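Local coordinates for protein particle-associated glycoside hydrolase (Acinetobacter phage Fri1, PDB 6C72) that probably degrades the capsular polysaccharide of Acinetobacter baumannii as the phage tailspike depolymerase during entry into the host cell, at residues G510-I515 with Y529-V534. Residues are numbered along the deposited sequence; the frame is centred on the assembly and turned at random.
Sequences GCKITI and YVELFV
Lys-512 lies beside Phe-533 and reaches on to Glu-531, a worked example of how one long side chain can serve both apolar and charged neighbours on one face of an antiparallel sheet. Its CB comes no nearer than 4.2 Å to Leu-532 O. With CG anti to the backbone N (chi1 -177°), CG rests 3.6 Å from Phe-533 CE2, and CD is 3.8 Å from the same Phe-533 CE2. The chain stays extended beyond CG, and CE, still 4.1 Å from Phe-533 CZ, also comes 3.2 Å from Glu-531 OE2. Lys-512 NZ forms a salt bridge with Glu-531 OE2 at 3.1 Å, weak as a hydrogen bond. OE2 also accepts a hydrogen bond from a water, which bonds in turn to Thr-514 OG1 and Tyr-529 OH; Glu-531 OE1 is held by Asn-546 ND2. Thr-514 CG2 packs 3.6 Å from Tyr-529 CZ. The opposite face is apolar: Ile-515 CD1 touches Leu-532 CD1 at 3.9 Å, while Ile-513 is paired with Leu-532 and Cys-511 with Val-534. Between these two faces, six backbone hydrogen bonds join the hairpin strands, the central pair between Ile-513 and Leu-532 being nearly straight at 172°. In the C-terminal domain, beyond the parallel beta-helix, strands 509-517 and 528-536 run between 576-585 and 541-550. The Ile-513 and Leu-532 face packs in part against strands 556-561 and 564-569 of a second sheet, whereas the Lys-512 face meets the other two subunits of the trimer, Phe-533 stacking edge-to-face on Tyr-529 of the second subunit.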
ATOM      1  N   GLY A 510     -43.380 -26.558  22.968  1.00 32.10           N
ATOM      2  CA  GLY A 510     -43.090 -27.501  24.034  1.00 31.22           C
ATOM      3  C   GLY A 510     -41.805 -27.060  24.723  1.00 30.69           C
ATOM      4  O   GLY A 510     -40.847 -26.672  24.054  1.00 31.48           O
ATOM      5  N   CYS A 511     -41.798 -27.118  26.043  1.00 39.90           N
ATOM      6  CA  CYS A 511     -40.666 -26.635  26.810  1.00 39.60           C
ATOM      7  C   CYS A 511     -40.265 -27.659  27.852  1.00 39.12           C
ATOM      8  O   CYS A 511     -41.115 -28.341  28.429  1.00 38.84           O
ATOM      9  CB  CYS A 511     -40.982 -25.319  27.486  1.00 39.29           C
ATOM     10  SG  CYS A 511     -41.560 -24.060  26.321  1.00 40.30           S
ATOM     11  N   LYS A 512     -38.963 -27.799  28.047  1.00 31.32           N
ATOM     12  CA  LYS A 512     -38.401 -28.588  29.133  1.00 31.20           C
ATOM     13  C   LYS A 512     -37.513 -27.669  29.971  1.00 31.41           C
ATOM     14  O   LYS A 512     -36.576 -27.058  29.443  1.00 32.51           O
ATOM     15  CB  LYS A 512     -37.620 -29.783  28.579  1.00 32.12           C
ATOM     16  CG  LYS A 512     -37.051 -30.693  29.645  1.00 32.38           C
ATOM     17  CD  LYS A 512     -36.095 -31.656  29.035  1.00 33.50           C
ATOM     18  CE  LYS A 512     -35.406 -32.490  30.084  1.00 33.99           C
ATOM     19  NZ  LYS A 512     -34.425 -33.438  29.425  1.00 34.24           N
ATOM     20  N   ILE A 513     -37.822 -27.558  31.263  1.00 31.99           N
ATOM     21  CA  ILE A 513     -37.073 -26.724  32.205  1.00 32.00           C
ATOM     22  C   ILE A 513     -36.302 -27.646  33.140  1.00 32.71           C
ATOM     23  O   ILE A 513     -36.898 -28.508  33.789  1.00 32.26           O
ATOM     24  CB  ILE A 513     -37.994 -25.801  33.022  1.00 30.86           C
ATOM     25  CG1 ILE A 513     -38.715 -24.788  32.135  1.00 30.86           C
ATOM     26  CG2 ILE A 513     -37.181 -25.081  34.105  1.00 30.88           C
ATOM     27  CD1 ILE A 513     -40.092 -25.175  31.740  1.00 31.03           C
ATOM     28  N   THR A 514     -34.988 -27.469  33.223  1.00 26.70           N
ATOM     29  CA  THR A 514     -34.145 -28.255  34.119  1.00 27.23           C
ATOM     30  C   THR A 514     -33.665 -27.375  35.257  1.00 27.00           C
ATOM     31  O   THR A 514     -33.095 -26.310  35.019  1.00 26.51           O
ATOM     32  CB  THR A 514     -32.952 -28.858  33.382  1.00 27.97           C
ATOM     33  OG1 THR A 514     -33.436 -29.646  32.293  1.00 28.07           O
ATOM     34  CG2 THR A 514     -32.148 -29.747  34.318  1.00 28.77           C
ATOM     35  N   ILE A 515     -33.907 -27.810  36.485  1.00 26.32           N
ATOM     36  CA  ILE A 515     -33.571 -27.053  37.681  1.00 25.94           C
ATOM     37  C   ILE A 515     -32.588 -27.890  38.473  1.00 27.45           C
ATOM     38  O   ILE A 515     -32.867 -29.056  38.766  1.00 28.00           O
ATOM     39  CB  ILE A 515     -34.825 -26.754  38.525  1.00 24.91           C
ATOM     40  CG1 ILE A 515     -35.945 -26.186  37.656  1.00 23.86           C
ATOM     41  CG2 ILE A 515     -34.502 -25.756  39.628  1.00 25.05           C
ATOM     42  CD1 ILE A 515     -37.300 -26.249  38.321  1.00 24.06           C
ATOM     43  N   TYR A 529     -32.335 -32.033  41.068  1.00 26.45           N
ATOM     44  CA  TYR A 529     -32.311 -32.150  39.612  1.00 25.83           C
ATOM     45  C   TYR A 529     -33.749 -32.476  39.214  1.00 25.00           C
ATOM     46  O   TYR A 529     -34.206 -33.620  39.366  1.00 25.65           O
ATOM     47  CB  TYR A 529     -31.323 -33.199  39.124  1.00 26.72           C
ATOM     48  CG  TYR A 529     -31.028 -33.071  37.647  1.00 25.98           C
ATOM     49  CD1 TYR A 529     -32.009 -33.359  36.697  1.00 25.34           C
ATOM     50  CD2 TYR A 529     -29.758 -32.717  37.192  1.00 26.00           C
ATOM     51  CE1 TYR A 529     -31.754 -33.246  35.337  1.00 24.82           C
ATOM     52  CE2 TYR A 529     -29.480 -32.617  35.829  1.00 25.49           C
ATOM     53  CZ  TYR A 529     -30.485 -32.883  34.904  1.00 25.14           C
ATOM     54  OH  TYR A 529     -30.231 -32.785  33.548  1.00 25.65           O
ATOM     55  N   VAL A 530     -34.468 -31.454  38.777  1.00 28.73           N
ATOM     56  CA  VAL A 530     -35.899 -31.523  38.527  1.00 27.77           C
ATOM     57  C   VAL A 530     -36.144 -31.126  37.083  1.00 26.79           C
ATOM     58  O   VAL A 530     -35.600 -30.118  36.616  1.00 26.37           O
ATOM     59  CB  VAL A 530     -36.671 -30.605  39.493  1.00 27.14           C
ATOM     60  CG1 VAL A 530     -38.140 -30.517  39.114  1.00 26.34           C
ATOM     61  CG2 VAL A 530     -36.496 -31.093  40.915  1.00 28.53           C
ATOM     62  N   GLU A 531     -36.928 -31.926  36.370  1.00 37.11           N
ATOM     63  CA  GLU A 531     -37.325 -31.613  35.007  1.00 36.39           C
ATOM     64  C   GLU A 531     -38.812 -31.281  34.986  1.00 35.50           C
ATOM     65  O   GLU A 531     -39.636 -32.058  35.477  1.00 35.84           O
ATOM     66  CB  GLU A 531     -36.996 -32.769  34.060  1.00 37.22           C
ATOM     67  CG  GLU A 531     -35.496 -32.975  33.865  1.00 38.31           C
ATOM     68  CD  GLU A 531     -35.149 -34.215  33.048  1.00 38.67           C
ATOM     69  OE1 GLU A 531     -35.965 -35.166  32.993  1.00 38.34           O
ATOM     70  OE2 GLU A 531     -34.061 -34.231  32.429  1.00 38.95           O
ATOM     71  N   LEU A 532     -39.144 -30.112  34.452  1.00 26.71           N
ATOM     72  CA  LEU A 532     -40.522 -29.693  34.258  1.00 26.43           C
ATOM     73  C   LEU A 532     -40.790 -29.584  32.763  1.00 26.28           C
ATOM     74  O   LEU A 532     -39.939 -29.100  32.005  1.00 26.13           O
ATOM     75  CB  LEU A 532     -40.799 -28.345  34.947  1.00 26.34           C
ATOM     76  CG  LEU A 532     -40.499 -28.210  36.446  1.00 26.75           C
ATOM     77  CD1 LEU A 532     -40.952 -26.870  36.957  1.00 27.50           C
ATOM     78  CD2 LEU A 532     -41.146 -29.330  37.268  1.00 27.37           C
ATOM     79  N   PHE A 533     -41.987 -30.002  32.348  1.00 29.17           N
ATOM     80  CA  PHE A 533     -42.357 -30.111  30.940  1.00 29.36           C
ATOM     81  C   PHE A 533     -43.655 -29.357  30.690  1.00 29.91           C
ATOM     82  O   PHE A 533     -44.541 -29.333  31.549  1.00 30.45           O
ATOM     83  CB  PHE A 533     -42.528 -31.581  30.526  1.00 29.82           C
ATOM     84  CG  PHE A 533     -41.319 -32.428  30.794  1.00 30.02           C
ATOM     85  CD1 PHE A 533     -41.065 -32.923  32.063  1.00 30.17           C
ATOM     86  CD2 PHE A 533     -40.423 -32.717  29.772  1.00 30.40           C
ATOM     87  CE1 PHE A 533     -39.943 -33.695  32.300  1.00 30.72           C
ATOM     88  CE2 PHE A 533     -39.300 -33.494  30.002  1.00 30.94           C
ATOM     89  CZ  PHE A 533     -39.056 -33.984  31.258  1.00 31.10           C
ATOM     90  N   VAL A 534     -43.742 -28.694  29.542  1.00 32.23           N
ATOM     91  CA  VAL A 534     -44.932 -27.946  29.151  1.00 33.48           C
ATOM     92  C   VAL A 534     -45.162 -28.135  27.658  1.00 33.86           C
ATOM     93  O   VAL A 534     -44.213 -28.107  26.869  1.00 33.15           O
ATOM     94  CB  VAL A 534     -44.793 -26.441  29.457  1.00 34.13           C
ATOM     95  CG1 VAL A 534     -46.135 -25.752  29.327  1.00 36.58           C
ATOM     96  CG2 VAL A 534     -44.231 -26.225  30.821  1.00 33.70           C
TER
HETATM   97  O   HOH W   1     -32.154 -32.152  31.920  1.00 34.23           O